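Long-range contacts in putative exported protein (Burkholderia pseudomallei, PDB 4JGB), which probably binds NAD(P)H through a Rossmann-type fold and may act as an oxidoreductase on CH-NH groups: residues S155-I160 / G182-S187; G167-G172 / A188-I193. One frame throughout, in Å; residues are numbered along the deposited sequence.

Contact 1: residues S155-I160 / G182-S187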
loop_
_atom_site.group_PDB
_atom_site.type_symbol
_atom_site.label_atom_id
_atom_site.label_comp_id
_atom_site.label_asym_id
_atom_site.label_seq_id
_atom_site.Cartn_x
_atom_site.Cartn_y
_atom_site.Cartn_z
ATOM N N SER A 155 2.020 -3.748 -4.259
ATOM C CA SER A 155 3.495 -3.652 -4.171
ATOM C C SER A 155 4.096 -2.658 -5.143
ATOM O O SER A 155 3.695 -2.626 -6.307
ATOM C CB SER A 155 4.183 -5.014 -4.413
ATOM O OG SER A 155 3.705 -5.969 -3.472
ATOM N N PRO A 156 5.056 -1.851 -4.666
ATOM C CA PRO A 156 5.837 -0.984 -5.533
ATOM C C PRO A 156 6.717 -1.855 -6.391
ATOM O O PRO A 156 6.935 -3.039 -6.073
ATOM C CB PRO A 156 6.788 -0.216 -4.554
ATOM C CG PRO A 156 6.282 -0.489 -3.181
ATOM C CD PRO A 156 5.485 -1.778 -3.256
ATOM N N ALA A 157 7.217 -1.261 -7.468
ATOM C CA ALA A 157 8.260 -1.874 -8.261
ATOM C C ALA A 157 9.541 -2.041 -7.429
ATOM O O ALA A 157 9.671 -1.441 -6.361
ATOM C CB ALA A 157 8.526 -1.003 -9.480
ATOM N N ALA A 158 10.513 -2.796 -7.957
ATOM C CA ALA A 158 11.803 -3.023 -7.273
ATOM C C ALA A 158 12.512 -1.719 -7.009
ATOM O O ALA A 158 13.336 -1.604 -6.105
ATOM C CB ALA A 158 12.704 -3.941 -8.092
ATOM N N LEU A 159 12.224 -0.727 -7.827
ATOM C CA LEU A 159 12.854 0.539 -7.616
ATOM C C LEU A 159 11.773 1.605 -7.649
ATOM O O LEU A 159 11.112 1.801 -8.675
ATOM C CB LEU A 159 13.900 0.766 -8.712
ATOM C CG LEU A 159 14.696 2.051 -8.720
ATOM C CD1 LEU A 159 15.787 1.994 -9.785
ATOM C CD2 LEU A 159 13.810 3.268 -8.965
ATOM N N ILE A 160 11.633 2.331 -6.548
ATOM C CA ILE A 160 10.639 3.399 -6.481
ATOM C C ILE A 160 11.250 4.610 -5.790
ATOM O O ILE A 160 11.739 4.510 -4.672
ATOM C CB ILE A 160 9.330 2.934 -5.784
ATOM C CG1 ILE A 160 8.357 4.108 -5.571
ATOM C CG2 ILE A 160 9.625 2.308 -4.410
ATOM C CD1 ILE A 160 6.945 3.633 -5.188
ATOM N N GLY A 182 15.245 -5.114 -18.410
ATOM C CA GLY A 182 15.129 -5.891 -17.162
ATOM C C GLY A 182 14.997 -5.059 -15.881
ATOM O O GLY A 182 15.285 -5.560 -14.767
ATOM N N ASN A 183 14.538 -3.813 -16.019
ATOM C CA ASN A 183 14.324 -2.941 -14.861
ATOM C C ASN A 183 12.875 -2.918 -14.419
ATOM O O ASN A 183 11.949 -2.782 -15.266
ATOM C CB ASN A 183 14.759 -1.499 -15.140
ATOM C CG ASN A 183 16.285 -1.323 -15.134
ATOM O OD1 ASN A 183 16.869 -0.821 -16.087
ATOM N ND2 ASN A 183 16.910 -1.692 -14.040
ATOM N N SER A 184 12.704 -3.021 -13.096
ATOM C CA SER A 184 11.427 -2.869 -12.429
ATOM C C SER A 184 11.485 -1.512 -11.741
ATOM O O SER A 184 12.125 -1.342 -10.716
ATOM C CB SER A 184 11.200 -4.022 -11.423
ATOM O OG SER A 184 10.018 -3.840 -10.658
ATOM N N LYS A 185 10.880 -0.513 -12.373
ATOM C CA LYS A 185 10.963 0.852 -11.878
ATOM C C LYS A 185 9.594 1.556 -11.909
ATOM O O LYS A 185 8.791 1.369 -12.826
ATOM C CB LYS A 185 11.916 1.681 -12.741
ATOM C CG LYS A 185 13.410 1.348 -12.694
ATOM C CD LYS A 185 14.136 2.420 -13.533
ATOM C CE LYS A 185 15.623 2.135 -13.784
ATOM N NZ LYS A 185 16.238 3.071 -14.772
ATOM N N ILE A 186 9.374 2.405 -10.926
ATOM C CA ILE A 186 8.206 3.283 -10.930
ATOM C C ILE A 186 8.584 4.532 -10.134
ATOM O O ILE A 186 9.220 4.412 -9.090
ATOM C CB ILE A 186 6.933 2.575 -10.362
ATOM C CG1 ILE A 186 5.645 3.333 -10.742
ATOM C CG2 ILE A 186 6.973 2.470 -8.831
ATOM C CD1 ILE A 186 5.225 3.204 -12.186
ATOM N N SER A 187 8.188 5.716 -10.612
ATOM C CA SER A 187 8.360 6.935 -9.821
ATOM C C SER A 187 7.301 6.897 -8.728
ATOM O O SER A 187 6.265 6.241 -8.868
ATOM C CB SER A 187 8.201 8.212 -10.665
ATOM O OG SER A 187 6.818 8.521 -10.852
#
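The flat groups where A157 and L159 meet K185 and I186 are peptide planes rather than rings. The methyl of A157 sits over one face of the K185-I186 peptide, with CB 3.7 Å from K185 C. The L159 carbonyl O meets the N-H of that same peptide end-on: I186 N donates to L159 O at 2.9 Å, and the C=O...N angle is 174°. K185 CA-H adds a weaker contact to the same oxygen, so two donors converge on L159 O. This L159-K185 pairing marks a short, weakly bonded parallel two-strand sheet, 159-161 with 185-187, built onto the Rossmann-type domain just after strand 150-155 of the main sheet and leading directly into helix 188-201, whose N-cap is S187. One residue on, I160 CA-H makes a separate weak contact with I186 O, 3.1 Å from CA. Just before strand 185-187, S184 OG is anti to its own backbone N (chi1 174°), which carries it to A158 N; that bond is 2.9 Å long and nearly straight at 173°. The L159 N to S184 O bond beside it is weak. L159 and K185 run side by side on one exposed face, L159 CD1 lying 3.8 Å from K185 CG along the extended lysine chain. On the other face I186 CG2 fits between A157 CB, at 3.9 Å, and I160 CD1, while Y191 of the helix packs against both isoleucines.

Contact 2: residues G167-G172 / A188-I193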
loop_
_atom_site.group_PDB
_atom_site.type_symbol
_atom_site.label_atom_id
_atom_site.label_comp_id
_atom_site.label_asym_id
_atom_site.label_seq_id
_atom_site.Cartn_x
_atom_site.Cartn_y
_atom_site.Cartn_z
ATOM N N GLY A 167 1.735 9.545 -15.533
ATOM C CA GLY A 167 0.433 8.882 -15.632
ATOM C C GLY A 167 0.453 7.741 -16.635
ATOM O O GLY A 167 -0.613 7.220 -16.996
ATOM N N ARG A 168 1.660 7.362 -17.074
ATOM C CA ARG A 168 1.873 6.280 -18.040
ATOM C C ARG A 168 2.761 5.171 -17.453
ATOM O O ARG A 168 3.947 5.369 -17.204
ATOM C CB ARG A 168 2.461 6.817 -19.355
ATOM C CG ARG A 168 1.533 7.791 -20.096
ATOM C CD ARG A 168 2.095 8.292 -21.430
ATOM N NE ARG A 168 3.443 8.861 -21.302
ATOM C CZ ARG A 168 3.725 10.156 -21.082
ATOM N NH1 ARG A 168 2.753 11.060 -20.968
ATOM N NH2 ARG A 168 4.998 10.562 -20.988
ATOM N N PHE A 169 2.165 4.012 -17.242
ATOM C CA PHE A 169 2.825 2.901 -16.563
ATOM C C PHE A 169 1.955 1.667 -16.780
ATOM O O PHE A 169 0.728 1.779 -17.095
ATOM C CB PHE A 169 2.995 3.201 -15.043
ATOM C CG PHE A 169 1.717 3.671 -14.366
ATOM C CD1 PHE A 169 0.776 2.765 -13.943
ATOM C CD2 PHE A 169 1.445 5.045 -14.224
ATOM C CE1 PHE A 169 -0.421 3.199 -13.359
ATOM C CE2 PHE A 169 0.263 5.479 -13.653
ATOM C CZ PHE A 169 -0.674 4.550 -13.225
ATOM N N ARG A 170 2.563 0.490 -16.621
ATOM C CA ARG A 170 1.821 -0.764 -16.678
ATOM C C ARG A 170 1.423 -1.191 -15.264
ATOM O O ARG A 170 2.104 -0.846 -14.287
ATOM C CB ARG A 170 2.663 -1.851 -17.341
ATOM C CG ARG A 170 2.997 -1.519 -18.809
ATOM C CD ARG A 170 3.863 -2.609 -19.416
ATOM N NE ARG A 170 5.276 -2.521 -19.044
ATOM C CZ ARG A 170 6.182 -3.454 -19.323
ATOM N NH1 ARG A 170 5.825 -4.580 -19.950
ATOM N NH2 ARG A 170 7.442 -3.271 -18.967
ATOM N N THR A 171 0.359 -1.994 -15.187
ATOM C CA THR A 171 -0.156 -2.558 -13.954
ATOM C C THR A 171 -0.564 -4.011 -14.213
ATOM O O THR A 171 -0.828 -4.391 -15.355
ATOM C CB THR A 171 -1.433 -1.825 -13.490
ATOM O OG1 THR A 171 -2.369 -1.811 -14.568
ATOM C CG2 THR A 171 -1.125 -0.402 -13.072
ATOM N N GLY A 172 -0.623 -4.803 -13.136
ATOM C CA GLY A 172 -0.991 -6.221 -13.186
ATOM C C GLY A 172 -1.133 -6.805 -11.788
ATOM O O GLY A 172 -0.821 -6.140 -10.789
ATOM N N ALA A 188 7.582 7.584 -7.624
ATOM C CA ALA A 188 6.703 7.563 -6.484
ATOM C C ALA A 188 5.377 8.284 -6.845
ATOM O O ALA A 188 4.300 7.905 -6.397
ATOM C CB ALA A 188 7.415 8.192 -5.269
ATOM N N GLU A 189 5.479 9.291 -7.701
ATOM C CA GLU A 189 4.326 10.057 -8.182
ATOM C C GLU A 189 3.452 9.135 -9.022
ATOM O O GLU A 189 2.221 9.135 -8.863
ATOM C CB GLU A 189 4.770 11.282 -9.050
ATOM C CG GLU A 189 5.541 12.421 -8.339
ATOM C CD GLU A 189 6.933 12.004 -7.868
ATOM O OE1 GLU A 189 7.440 10.977 -8.385
ATOM O OE2 GLU A 189 7.496 12.695 -6.957
ATOM N N ASP A 190 4.071 8.398 -9.957
ATOM C CA ASP A 190 3.307 7.440 -10.760
ATOM C C ASP A 190 2.715 6.298 -9.924
ATOM O O ASP A 190 1.570 5.907 -10.147
ATOM C CB ASP A 190 4.093 6.924 -11.967
ATOM C CG ASP A 190 4.100 7.933 -13.113
ATOM O OD1 ASP A 190 3.122 8.708 -13.228
ATOM O OD2 ASP A 190 5.083 7.968 -13.883
ATOM N N TYR A 191 3.484 5.748 -8.986
ATOM C CA TYR A 191 2.935 4.727 -8.080
ATOM C C TYR A 191 1.687 5.256 -7.354
ATOM O O TYR A 191 0.658 4.553 -7.244
ATOM C CB TYR A 191 3.994 4.251 -7.079
ATOM C CG TYR A 191 3.442 3.298 -6.037
ATOM C CD1 TYR A 191 3.460 1.908 -6.244
ATOM C CD2 TYR A 191 2.967 3.784 -4.802
ATOM C CE1 TYR A 191 2.970 1.039 -5.267
ATOM C CE2 TYR A 191 2.456 2.924 -3.831
ATOM C CZ TYR A 191 2.462 1.564 -4.068
ATOM O OH TYR A 191 1.985 0.721 -3.090
ATOM N N ALA A 192 1.756 6.509 -6.907
ATOM C CA ALA A 192 0.611 7.149 -6.266
ATOM C C ALA A 192 -0.606 7.272 -7.255
ATOM O O ALA A 192 -1.754 7.011 -6.886
ATOM C CB ALA A 192 1.024 8.514 -5.698
ATOM N N ILE A 193 -0.357 7.651 -8.505
ATOM C CA ILE A 193 -1.444 7.588 -9.516
ATOM C C ILE A 193 -2.068 6.179 -9.519
ATOM O O ILE A 193 -3.261 6.051 -9.358
ATOM C CB ILE A 193 -0.994 8.032 -10.934
ATOM C CG1 ILE A 193 -0.561 9.522 -10.894
ATOM C CG2 ILE A 193 -2.129 7.769 -11.953
ATOM C CD1 ILE A 193 -0.087 10.163 -12.182
#
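F169 CG lies between its backbone N and carbonyl carbon (chi1 50°), which turns the ring toward D190 and I193, while D190 CG, anti to its own carbonyl carbon, is directed toward G167. The contact lays the 167-169 loop, just before edge strand 170-172, against the first turns of helix 188-201 in the Rossmann-type domain. The ring sits beside the helix rather than on a partner ring: D190 O lies over one of its faces, 3.8 Å from F169 CE2. At its edge, close to the ring plane, comes the I193 methyl, with CG2 3.7 Å from F169 CE2; T171 CG2 is also at the edge. D190 CB also reaches the ring, 4.0 Å from F169 CD2. The polar part is a single bond, G167 N to D190 OD1, 2.8 Å long and fairly straight at 166°. The donor approaches the syn side of the carboxylate but stands 31° out of its plane. OD1 also accepts from T166 N, and OD2 bonds to Y213 OH, so both oxygens of this buried carboxylate are held, and its place in the first helical turn would probably favour the negative charge. G167, at positive phi, has its CA 3.7 Å from the I193 CD1 methyl.

Contacts 1 and 2 interlock along the chain, their segments alternating, and both are partly buried, about 10 Å apart between centres. They share one continuous element: strand 185-187 of contact 1 runs straight into the helix of contact 2, and S187 OG hydrogen-bonds E164 O as well as capping D190 N. Their apolar sides merge, as I186 CD1 reaches F169 CB at 3.6 Å and Y191 packs on P156. Backbone pairing dominates contact 1, whose L159 and K185 side chains lie exposed. Contact 2 relies instead on a buried carboxylate and an aromatic ring, with G167 at the surface. Y213 OH, already the partner of D190, also takes the S187 N-H and so serves both.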